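Local structure of putative regulatory protein (Streptomyces coelicolor A3, 2PZ9) at residues E91-D96 and A144-K149; A98-Y103 and H211-P216; G102-L107 and A170-I175. The protein is a putative transcriptional regulator of the TetR family that probably binds DNA through its N-terminal helix-turn-helix domain. All blocks are in the same frame, centred on the assembly; numbering follows the deposited sequence.

How the contacts relate
Following the chain from its N-terminal, probably DNA-binding part, helix 74-92 ends in the loop that leads to helix 100-113. Contact 1 joins this exit to helix 139-155, closing a loop of 47 residues. Contact 2 starts just afterwards and makes the longest closure, bringing the start of helix 100-113 to the C-terminal tail beyond helix 198-212. Contact 3 shares Gly102 and Tyr103 with contact 2 and, further along the same helix, closes a shorter loop onto helix 165-176. Contact 1 crosses both others along the chain. In space, Tyr103 links contact 1 to the other two, whereas Phe213 of contact 2 packs on Ile172 of contact 3.

Contact 1: E91-D96 and A144-K149; sequences EATQLD and AGKLDK
Lys149 reaches the loop after helix 74-92 with a chain bent at chi2, chi3 and chi4, which brings its ammonium within reach of two loop oxygens, both on the same side of it. Lys149 NZ donates to Gln94 OE1 at 3.2 Å, in the plane of the amide carbonyl and at a C=O...N angle of 156°. A second, weak bond runs from Lys149 NZ to Leu95 O, also 3.2 Å. Water 1 completes the group: it accepts from Lys149 NZ at 2.8 Å and donates to Gln94 OE1 at 3.0 Å, so the amide oxygen receives two bonds. An alanine for Lys149, lacking the amine that Gln94 OE1, Leu95 O and water 1 share, would probably loosen the loop's hold on helix 139-155. In the TetR fold this loop connects the last helix of the N-terminal part to the helical C-terminal domain, and Lys146, one turn before Lys149, braces it too. Its chain is extended beyond CG, and NZ is hydrogen-bonded to Tyr103 OH of helix 100-113, near the methyl CG2 of Thr93. A lysine suits this place because its aliphatic part serves separately: Leu95 CD2 packs on Lys146 CB at 3.7 Å, the chains crossing obliquely.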
loop_
_atom_site.group_PDB
_atom_site.type_symbol
_atom_site.label_atom_id
_atom_site.label_comp_id
_atom_site.label_asym_id
_atom_site.label_seq_id
_atom_site.Cartn_x
_atom_site.Cartn_y
_atom_site.Cartn_z
ATOM N N GLU A 91 -6.430 18.774 -4.547
ATOM C CA GLU A 91 -6.542 20.147 -4.043
ATOM C C GLU A 91 -5.907 20.340 -2.671
ATOM O O GLU A 91 -5.276 21.360 -2.417
ATOM C CB GLU A 91 -7.998 20.589 -4.019
ATOM C CG GLU A 91 -8.567 20.676 -5.416
ATOM C CD GLU A 91 -9.990 21.186 -5.453
ATOM O OE1 GLU A 91 -10.415 21.895 -4.509
ATOM O OE2 GLU A 91 -10.684 20.880 -6.444
ATOM N N ALA A 92 -6.069 19.356 -1.797
ATOM C CA ALA A 92 -5.401 19.360 -0.502
ATOM C C ALA A 92 -3.875 19.164 -0.629
ATOM O O ALA A 92 -3.148 19.249 0.367
ATOM C CB ALA A 92 -6.012 18.276 0.398
ATOM N N THR A 93 -3.395 18.929 -1.852
ATOM C CA THR A 93 -2.069 18.325 -2.062
ATOM C C THR A 93 -1.196 19.068 -3.061
ATOM O O THR A 93 -0.351 18.463 -3.717
ATOM C CB THR A 93 -2.216 16.801 -2.394
ATOM O OG1 THR A 93 -2.086 16.061 -1.179
ATOM C CG2 THR A 93 -1.203 16.264 -3.432
ATOM N N GLN A 94 -1.401 20.381 -3.171
ATOM C CA GLN A 94 -0.466 21.237 -3.890
ATOM C C GLN A 94 0.973 20.750 -3.595
ATOM O O GLN A 94 1.405 20.700 -2.435
ATOM C CB GLN A 94 -0.707 22.706 -3.477
ATOM C CG GLN A 94 0.460 23.718 -3.667
ATOM C CD GLN A 94 0.649 24.191 -5.120
ATOM O OE1 GLN A 94 1.775 24.172 -5.659
ATOM N NE2 GLN A 94 -0.444 24.620 -5.754
ATOM N N LEU A 95 1.689 20.339 -4.640
ATOM C CA LEU A 95 3.063 19.899 -4.457
ATOM C C LEU A 95 4.043 21.056 -4.382
ATOM O O LEU A 95 4.093 21.902 -5.273
ATOM C CB LEU A 95 3.503 18.926 -5.552
ATOM C CG LEU A 95 5.032 18.757 -5.749
ATOM C CD1 LEU A 95 5.773 18.179 -4.533
ATOM C CD2 LEU A 95 5.339 17.921 -6.981
ATOM N N ASP A 96 4.828 21.077 -3.309
ATOM C CA ASP A 96 5.925 22.013 -3.189
ATOM C C ASP A 96 7.259 21.291 -3.366
ATOM O O ASP A 96 7.687 20.564 -2.462
ATOM C CB ASP A 96 5.890 22.728 -1.847
ATOM C CG ASP A 96 6.774 23.973 -1.833
ATOM O OD1 ASP A 96 7.875 23.974 -2.450
ATOM O OD2 ASP A 96 6.358 24.968 -1.203
ATOM N N ALA A 144 1.555 13.810 -14.458
ATOM C CA ALA A 144 2.380 14.393 -15.510
ATOM C C ALA A 144 2.799 15.811 -15.136
ATOM O O ALA A 144 3.938 16.220 -15.409
ATOM C CB ALA A 144 1.670 14.377 -16.832
ATOM N N GLY A 145 1.897 16.540 -14.481
ATOM C CA GLY A 145 2.183 17.905 -14.035
ATOM C C GLY A 145 3.240 17.962 -12.937
ATOM O O GLY A 145 4.187 18.756 -12.998
ATOM N N LYS A 146 3.078 17.115 -11.926
ATOM C CA LYS A 146 4.022 17.076 -10.809
ATOM C C LYS A 146 5.418 16.611 -11.219
ATOM O O LYS A 146 6.410 17.067 -10.669
ATOM C CB LYS A 146 3.483 16.204 -9.680
ATOM C CG LYS A 146 2.257 16.773 -9.026
ATOM C CD LYS A 146 1.818 15.902 -7.893
ATOM C CE LYS A 146 0.440 16.243 -7.464
ATOM N NZ LYS A 146 0.175 15.520 -6.181
ATOM N N LEU A 147 5.492 15.698 -12.180
ATOM C CA LEU A 147 6.778 15.265 -12.692
ATOM C C LEU A 147 7.436 16.433 -13.400
ATOM O O LEU A 147 8.644 16.611 -13.315
ATOM C CB LEU A 147 6.630 14.072 -13.635
ATOM C CG LEU A 147 6.119 12.778 -12.995
ATOM C CD1 LEU A 147 5.730 11.764 -14.066
ATOM C CD2 LEU A 147 7.136 12.192 -12.013
ATOM N N ASP A 148 6.647 17.252 -14.079
ATOM C CA ASP A 148 7.218 18.457 -14.632
ATOM C C ASP A 148 7.701 19.430 -13.558
ATOM O O ASP A 148 8.769 20.002 -13.684
ATOM C CB ASP A 148 6.277 19.097 -15.638
ATOM C CG ASP A 148 6.682 18.775 -17.056
ATOM O OD1 ASP A 148 6.616 17.583 -17.435
ATOM O OD2 ASP A 148 7.115 19.705 -17.778
ATOM N N LYS A 149 6.931 19.564 -12.486
ATOM C CA LYS A 149 7.271 20.427 -11.358
ATOM C C LYS A 149 8.603 19.963 -10.748
ATOM O O LYS A 149 9.479 20.768 -10.433
ATOM C CB LYS A 149 6.130 20.379 -10.327
ATOM C CG LYS A 149 5.632 21.729 -9.763
ATOM C CD LYS A 149 4.062 21.808 -9.815
ATOM C CE LYS A 149 3.354 22.312 -8.520
ATOM N NZ LYS A 149 3.854 23.605 -7.969
HETATM O O HOH W 1 4.607 25.070 -5.727
#

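Contact 2: A98-Y103 and H211-P216; sequences ADLPGY and HMFPRP
Arg215 and Asp99 meet obliquely, their guanidinium and carboxylate planes turned 63° apart, and the salt bridge is made by one nitrogen, not by a matched pair: Arg215 NE lies 3.2 Å from Asp99 OD1. Arg215 NE also gives a weak bond to Ala98 O, at 3.2 Å and strongly bent, with an N-H...O angle of 122°. Asp99 CA sits at the edge of the guanidinium, in its plane. The bend of the arginine at chi3 turns the head to the loop, while the methylenes before it lie obliquely across the proline ring, with Arg215 CD 3.8 Å from Pro101 CG. Asp99 does double duty as the N-cap of helix 100-113, a helix of the TetR-type C-terminal domain: Asp99 OD1 accepts from Gly102 N at 2.7 Å, from above the carboxylate plane. Glycine suits that position, since a CB there would run into Asp99 OD2, and Pro101 costs nothing in a first turn, where backbone N-H groups need no partner within the helix. Further in, the Leu100 side chain crosses that of Phe213 obliquely, Leu100 CD1 lying 3.8 Å from Phe213 CB. Phe213 is where the chain leaves helix 198-212. Its ring has CB of Met212, a selenomethionine in the model, over one face near the rim, and it meets Trp163 edge-to-face.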
loop_
_atom_site.group_PDB
_atom_site.type_symbol
_atom_site.label_atom_id
_atom_site.label_comp_id
_atom_site.label_asym_id
_atom_site.label_seq_id
_atom_site.Cartn_x
_atom_site.Cartn_y
_atom_site.Cartn_z
ATOM N N ALA A 98 10.163 22.393 -3.332
ATOM C CA ALA A 98 11.166 22.968 -2.452
ATOM C C ALA A 98 10.931 22.580 -0.996
ATOM O O ALA A 98 11.732 22.928 -0.124
ATOM C CB ALA A 98 11.189 24.479 -2.604
ATOM N N ASP A 99 9.839 21.868 -0.735
ATOM C CA ASP A 99 9.615 21.258 0.558
ATOM C C ASP A 99 8.932 19.914 0.382
ATOM O O ASP A 99 7.720 19.761 0.550
ATOM C CB ASP A 99 8.799 22.174 1.472
ATOM C CG ASP A 99 8.639 21.609 2.900
ATOM O OD1 ASP A 99 9.217 20.558 3.252
ATOM O OD2 ASP A 99 7.913 22.224 3.688
ATOM N N LEU A 100 9.723 18.928 0.031
ATOM C CA LEU A 100 9.197 17.611 -0.151
ATOM C C LEU A 100 8.771 16.945 1.172
ATOM O O LEU A 100 7.712 16.312 1.204
ATOM C CB LEU A 100 10.198 16.777 -0.916
ATOM C CG LEU A 100 10.410 17.295 -2.331
ATOM C CD1 LEU A 100 11.656 16.666 -2.890
ATOM C CD2 LEU A 100 9.214 17.023 -3.227
ATOM N N PRO A 101 9.575 17.083 2.268
ATOM C CA PRO A 101 9.101 16.489 3.546
ATOM C C PRO A 101 7.814 17.130 4.089
ATOM O O PRO A 101 6.995 16.446 4.710
ATOM C CB PRO A 101 10.289 16.695 4.510
ATOM C CG PRO A 101 11.156 17.741 3.892
ATOM C CD PRO A 101 10.907 17.722 2.410
ATOM N N GLY A 102 7.647 18.431 3.850
ATOM C CA GLY A 102 6.431 19.131 4.196
ATOM C C GLY A 102 5.317 18.578 3.334
ATOM O O GLY A 102 4.193 18.408 3.798
ATOM N N TYR A 103 5.628 18.288 2.077
ATOM C CA TYR A 103 4.672 17.652 1.178
ATOM C C TYR A 103 4.182 16.321 1.763
ATOM O O TYR A 103 2.983 16.006 1.735
ATOM C CB TYR A 103 5.311 17.446 -0.208
ATOM C CG TYR A 103 4.457 16.682 -1.194
ATOM C CD1 TYR A 103 4.975 15.578 -1.889
ATOM C CD2 TYR A 103 3.122 17.047 -1.434
ATOM C CE1 TYR A 103 4.185 14.846 -2.815
ATOM C CE2 TYR A 103 2.320 16.328 -2.363
ATOM C CZ TYR A 103 2.861 15.236 -3.042
ATOM O OH TYR A 103 2.077 14.528 -3.923
ATOM N N HIS A 211 15.714 13.166 5.020
ATOM C CA HIS A 211 16.962 12.452 4.752
ATOM C C HIS A 211 17.128 12.085 3.296
ATOM O O HIS A 211 18.209 12.213 2.766
ATOM C CB HIS A 211 17.144 11.245 5.660
ATOM C CG HIS A 211 17.559 11.613 7.045
ATOM N ND1 HIS A 211 16.655 11.801 8.071
ATOM C CD2 HIS A 211 18.778 11.878 7.566
ATOM C CE1 HIS A 211 17.302 12.139 9.170
ATOM N NE2 HIS A 211 18.590 12.192 8.889
HETATM N N MSE A 212 16.063 11.664 2.631
HETATM C CA MSE A 212 16.178 11.348 1.213
HETATM C C MSE A 212 16.518 12.528 0.322
HETATM O O MSE A 212 17.508 12.493 -0.411
HETATM C CB MSE A 212 14.907 10.756 0.717
HETATM C CG MSE A 212 14.889 9.305 0.853
HETATM SE SE MSE A 212 13.010 8.877 0.886
HETATM C CE MSE A 212 12.494 9.097 -1.004
ATOM N N PHE A 213 15.681 13.558 0.374
ATOM C CA PHE A 213 15.881 14.762 -0.428
ATOM C C PHE A 213 16.016 15.981 0.484
ATOM O O PHE A 213 15.006 16.624 0.800
ATOM C CB PHE A 213 14.713 14.964 -1.398
ATOM C CG PHE A 213 14.133 13.687 -1.936
ATOM C CD1 PHE A 213 13.025 13.097 -1.323
ATOM C CD2 PHE A 213 14.669 13.086 -3.065
ATOM C CE1 PHE A 213 12.481 11.917 -1.832
ATOM C CE2 PHE A 213 14.125 11.909 -3.570
ATOM C CZ PHE A 213 13.036 11.330 -2.959
ATOM N N PRO A 214 17.257 16.309 0.915
ATOM C CA PRO A 214 17.435 17.337 1.954
ATOM C C PRO A 214 17.138 18.762 1.452
ATOM O O PRO A 214 17.785 19.219 0.490
ATOM C CB PRO A 214 18.904 17.182 2.367
ATOM C CG PRO A 214 19.398 15.934 1.669
ATOM C CD PRO A 214 18.547 15.755 0.471
ATOM N N ARG A 215 16.161 19.439 2.087
ATOM C CA ARG A 215 15.747 20.823 1.724
ATOM C C ARG A 215 16.921 21.828 1.586
ATOM O O ARG A 215 17.920 21.723 2.327
ATOM C CB ARG A 215 14.717 21.364 2.716
ATOM C CG ARG A 215 13.389 20.670 2.653
ATOM C CD ARG A 215 12.420 21.318 3.629
ATOM N NE ARG A 215 11.743 22.496 3.070
ATOM C CZ ARG A 215 11.900 23.757 3.489
ATOM N NH1 ARG A 215 12.727 24.044 4.492
ATOM N NH2 ARG A 215 11.219 24.742 2.904
ATOM N N PRO A 216 16.800 22.801 0.643
ATOM C CA PRO A 216 17.889 23.762 0.382
ATOM C C PRO A 216 17.747 25.069 1.186
ATOM O O PRO A 216 18.492 26.022 0.957
ATOM C CB PRO A 216 17.752 24.023 -1.123
ATOM C CG PRO A 216 16.228 23.833 -1.392
ATOM C CD PRO A 216 15.634 23.056 -0.232
#

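Contact 3: G102-L107 and A170-I175; sequences GYAGIL and ALINQI
Asn173 ND2 is held by one hydrogen bond, to the backbone oxygen of Leu169 one turn earlier in its own helix, so the amide is tied back to helix 165-176. Tyr103 OH stands 3.9 Å from Asn173 ND2, too far for a bond, and the ring and amide planes are 70° apart; the hydroxyl's polar partner is Lys146. With the tyrosine hydroxyl and the asparagine N-H partnered elsewhere, what joins the helices is mainly apolar. Ile172 leads: its CG2, anti to the backbone N, comes obliquely against the tyrosine ring, 3.8 Å from Tyr103 CD1. Ile172 CG2 also lies 4.1 Å from Ala104 CB. A branched isoleucine suits this place, offering CG2 to helix 100-113 while the other branch runs on to Phe213, and a small alanine opposite lets the backbones come close, CA of Ala104 to CA of Ile172 being 6.4 Å. Leu107, one turn beyond Tyr103, lays CD1 over one face of the tyrosine ring near its rim; Leu107 CD1 also lies 4.2 Å from Asn173 OD1. Ala170, Leu171 and Gln174 face the second subunit, packing on its Trp179, Ile175 and Thr178. The segment axes approach to 9.4 Å and cross at -45°, an ordinary helix-on-helix packing of the all-helical TetR C-terminal domain, in which helix 165-176 lies between helix 100-113 and the dimer partner.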
loop_
_atom_site.group_PDB
_atom_site.type_symbol
_atom_site.label_atom_id
_atom_site.label_comp_id
_atom_site.label_asym_id
_atom_site.label_seq_id
_atom_site.Cartn_x
_atom_site.Cartn_y
_atom_site.Cartn_z
ATOM N N GLY A 102 7.647 18.431 3.850
ATOM C CA GLY A 102 6.431 19.131 4.196
ATOM C C GLY A 102 5.317 18.578 3.334
ATOM O O GLY A 102 4.193 18.408 3.798
ATOM N N TYR A 103 5.628 18.288 2.077
ATOM C CA TYR A 103 4.672 17.652 1.178
ATOM C C TYR A 103 4.182 16.321 1.763
ATOM O O TYR A 103 2.983 16.006 1.735
ATOM C CB TYR A 103 5.311 17.446 -0.208
ATOM C CG TYR A 103 4.457 16.682 -1.194
ATOM C CD1 TYR A 103 4.975 15.578 -1.889
ATOM C CD2 TYR A 103 3.122 17.047 -1.434
ATOM C CE1 TYR A 103 4.185 14.846 -2.815
ATOM C CE2 TYR A 103 2.320 16.328 -2.363
ATOM C CZ TYR A 103 2.861 15.236 -3.042
ATOM O OH TYR A 103 2.077 14.528 -3.923
ATOM N N ALA A 104 5.118 15.545 2.301
ATOM C CA ALA A 104 4.810 14.224 2.830
ATOM C C ALA A 104 3.922 14.351 4.048
ATOM O O ALA A 104 3.018 13.544 4.217
ATOM C CB ALA A 104 6.080 13.474 3.168
ATOM N N GLY A 105 4.181 15.360 4.884
ATOM C CA GLY A 105 3.373 15.609 6.064
ATOM C C GLY A 105 1.966 15.915 5.618
ATOM O O GLY A 105 1.002 15.437 6.208
ATOM N N ILE A 106 1.851 16.688 4.547
ATOM C CA ILE A 106 0.556 17.027 3.966
ATOM C C ILE A 106 -0.262 15.748 3.639
ATOM O O ILE A 106 -1.386 15.585 4.131
ATOM C CB ILE A 106 0.723 18.089 2.801
ATOM C CG1 ILE A 106 0.359 19.485 3.303
ATOM C CG2 ILE A 106 -0.109 17.803 1.572
ATOM C CD1 ILE A 106 1.537 20.298 3.911
ATOM N N LEU A 107 0.328 14.820 2.877
ATOM C CA LEU A 107 -0.334 13.536 2.556
ATOM C C LEU A 107 -0.593 12.709 3.803
ATOM O O LEU A 107 -1.618 12.032 3.914
ATOM C CB LEU A 107 0.491 12.715 1.560
ATOM C CG LEU A 107 0.730 13.379 0.206
ATOM C CD1 LEU A 107 1.935 12.833 -0.572
ATOM C CD2 LEU A 107 -0.553 13.252 -0.619
ATOM N N ALA A 170 6.746 8.728 -6.820
ATOM C CA ALA A 170 6.291 7.424 -6.332
ATOM C C ALA A 170 6.681 7.152 -4.883
ATOM O O ALA A 170 5.819 6.868 -4.045
ATOM C CB ALA A 170 6.825 6.341 -7.221
ATOM N N LEU A 171 7.980 7.238 -4.614
ATOM C CA LEU A 171 8.524 7.043 -3.275
ATOM C C LEU A 171 7.828 7.887 -2.210
ATOM O O LEU A 171 7.306 7.363 -1.214
ATOM C CB LEU A 171 10.028 7.347 -3.245
ATOM C CG LEU A 171 10.898 6.360 -4.040
ATOM C CD1 LEU A 171 12.265 6.970 -4.369
ATOM C CD2 LEU A 171 11.012 4.975 -3.347
ATOM N N ILE A 172 7.808 9.193 -2.424
ATOM C CA ILE A 172 7.248 10.073 -1.423
ATOM C C ILE A 172 5.747 9.770 -1.120
ATOM O O ILE A 172 5.333 9.705 0.048
ATOM C CB ILE A 172 7.522 11.532 -1.785
ATOM C CG1 ILE A 172 9.039 11.759 -1.805
ATOM C CG2 ILE A 172 6.844 12.463 -0.769
ATOM C CD1 ILE A 172 9.457 13.105 -2.324
ATOM N N ASN A 173 4.955 9.577 -2.166
ATOM C CA ASN A 173 3.635 9.017 -2.021
ATOM C C ASN A 173 3.532 7.719 -1.209
ATOM O O ASN A 173 2.617 7.573 -0.391
ATOM C CB ASN A 173 3.068 8.788 -3.391
ATOM C CG ASN A 173 2.476 10.015 -3.947
ATOM O OD1 ASN A 173 1.265 10.204 -3.843
ATOM N ND2 ASN A 173 3.308 10.901 -4.491
ATOM N N GLN A 174 4.445 6.780 -1.451
ATOM C CA GLN A 174 4.469 5.523 -0.700
ATOM C C GLN A 174 4.663 5.774 0.769
ATOM O O GLN A 174 3.776 5.478 1.546
ATOM C CB GLN A 174 5.582 4.599 -1.159
ATOM C CG GLN A 174 5.113 3.537 -2.036
ATOM C CD GLN A 174 4.090 2.602 -1.414
ATOM O OE1 GLN A 174 4.383 1.874 -0.476
ATOM N NE2 GLN A 174 2.898 2.581 -1.986
ATOM N N ILE A 175 5.834 6.327 1.117
ATOM C CA ILE A 175 6.270 6.564 2.503
ATOM C C ILE A 175 5.168 7.212 3.340
ATOM O O ILE A 175 4.984 6.864 4.505
ATOM C CB ILE A 175 7.526 7.487 2.567
ATOM C CG1 ILE A 175 8.424 7.269 1.360
ATOM C CG2 ILE A 175 8.375 7.219 3.796
ATOM C CD1 ILE A 175 9.523 8.366 1.216
#